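Phenazine-1-carboxylate N-methyltransferase (Pseudomonas aeruginosa, PDB 2IP2) transfers a methyl group from S-adenosyl-L-methionine to phenazine-1-carboxylate, giving 5-methylphenazine-1-carboxylate on the route to the virulence pigment pyocyanin. Local coordinates at residues 84-87 with 88-91. Numbering follows the deposited sequence.
Sequences TSHL and LRDV
Leu-88 N donates a hydrogen bond to Ser-85 O at 2.8 Å (N-H...O 150°), and one residue further on Arg-89 N hydrogen-bonds to His-86 O at 3.2 Å (158°), closing a type I beta turn from His-86 to Arg-89. Both donors lie above the carbonyl plane, not on a lone pair. With Leu-87 N on Thr-84 O, at 3.1 Å, that makes three successive bonds to the carbonyl three residues back. The turn lies at the short, weakly bonded helix 83-86 of the N-terminal dimerisation domain, and the chain continues as loop toward helix 96-102. Ser-85 OG reaches back to hydrogen-bond with Asn-81 OD1 and Thr-82 N; past the turn, Asp-90 N hydrogen-bonds to Asp-35 OD1, and Ser-94 OG to both Arg-89 O and Val-91 O. Beside the turn, His-86 and Arg-89 point the same way, next to helix 33-38. Arg-89 CD meets the imidazole at its edge, near the ring plane, 3.1 Å from His-86 ND1. The arginine chain bends at chi3, and Val-91 CG1 sits over the centre of one guanidinium face; ring and guanidinium planes stand 73° apart. The Leu-88 side chain touches Val-25 and Thr-29 of helix 6-30 and Leu-12 of the second subunit.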
loop_
_atom_site.group_PDB
_atom_site.type_symbol
_atom_site.label_atom_id
_atom_site.label_comp_id
_atom_site.label_asym_id
_atom_site.label_seq_id
_atom_site.Cartn_x
_atom_site.Cartn_y
_atom_site.Cartn_z
ATOM N N THR A 84 9.736 -11.370 -9.851
ATOM C CA THR A 84 9.492 -10.287 -8.893
ATOM C C THR A 84 10.441 -10.421 -7.663
ATOM O O THR A 84 11.114 -9.448 -7.299
ATOM C CB THR A 84 7.992 -10.199 -8.434
ATOM O OG1 THR A 84 7.152 -9.944 -9.570
ATOM C CG2 THR A 84 7.808 -9.019 -7.494
ATOM N N SER A 85 10.501 -11.610 -7.049
ATOM C CA SER A 85 11.322 -11.769 -5.821
ATOM C C SER A 85 12.849 -11.727 -6.062
ATOM O O SER A 85 13.628 -11.331 -5.202
ATOM C CB SER A 85 10.903 -12.986 -5.003
ATOM O OG SER A 85 11.288 -14.224 -5.599
ATOM N N HIS A 86 13.274 -12.153 -7.241
ATOM C CA HIS A 86 14.680 -11.943 -7.681
ATOM C C HIS A 86 15.108 -10.491 -7.562
ATOM O O HIS A 86 16.240 -10.187 -7.240
ATOM C CB HIS A 86 14.862 -12.467 -9.116
ATOM C CG HIS A 86 15.055 -13.949 -9.196
ATOM N ND1 HIS A 86 16.023 -14.613 -8.475
ATOM C CD2 HIS A 86 14.433 -14.890 -9.947
ATOM C CE1 HIS A 86 15.982 -15.899 -8.767
ATOM N NE2 HIS A 86 15.030 -16.090 -9.661
ATOM N N LEU A 87 14.166 -9.584 -7.768
ATOM C CA LEU A 87 14.475 -8.161 -7.598
ATOM C C LEU A 87 14.694 -7.744 -6.155
ATOM O O LEU A 87 15.165 -6.626 -5.879
ATOM C CB LEU A 87 13.367 -7.316 -8.219
ATOM C CG LEU A 87 13.288 -7.317 -9.751
ATOM C CD1 LEU A 87 11.980 -6.718 -10.103
ATOM C CD2 LEU A 87 14.401 -6.428 -10.270
ATOM N N LEU A 88 14.351 -8.624 -5.220
ATOM C CA LEU A 88 14.619 -8.338 -3.826
ATOM C C LEU A 88 15.952 -8.853 -3.330
ATOM O O LEU A 88 16.358 -8.553 -2.183
ATOM C CB LEU A 88 13.490 -8.896 -2.924
ATOM C CG LEU A 88 12.057 -8.504 -3.259
ATOM C CD1 LEU A 88 11.145 -9.328 -2.392
ATOM C CD2 LEU A 88 11.818 -6.982 -3.087
ATOM N N ARG A 89 16.619 -9.692 -4.144
ATOM C CA ARG A 89 17.879 -10.320 -3.719
ATOM C C ARG A 89 19.022 -9.329 -3.589
ATOM O O ARG A 89 19.050 -8.269 -4.233
ATOM C CB ARG A 89 18.298 -11.432 -4.710
ATOM C CG ARG A 89 17.453 -12.723 -4.661
ATOM C CD ARG A 89 17.646 -13.546 -5.996
ATOM N NE ARG A 89 18.935 -14.172 -6.028
ATOM C CZ ARG A 89 19.695 -14.327 -7.096
ATOM N NH1 ARG A 89 19.311 -13.904 -8.307
ATOM N NH2 ARG A 89 20.859 -14.926 -6.929
ATOM N N ASP A 90 19.992 -9.696 -2.786
ATOM C CA ASP A 90 21.129 -8.847 -2.541
ATOM C C ASP A 90 22.137 -9.013 -3.699
ATOM O O ASP A 90 23.157 -9.640 -3.534
ATOM C CB ASP A 90 21.728 -9.235 -1.186
ATOM C CG ASP A 90 22.825 -8.291 -0.737
ATOM O OD1 ASP A 90 22.998 -7.212 -1.359
ATOM O OD2 ASP A 90 23.530 -8.664 0.226
ATOM N N VAL A 91 21.792 -8.453 -4.865
ATOM C CA VAL A 91 22.586 -8.548 -6.087
ATOM C C VAL A 91 22.667 -7.138 -6.723
ATOM O O VAL A 91 21.758 -6.309 -6.579
ATOM C CB VAL A 91 22.006 -9.625 -7.078
ATOM C CG1 VAL A 91 22.238 -11.049 -6.518
ATOM C CG2 VAL A 91 20.519 -9.379 -7.340
#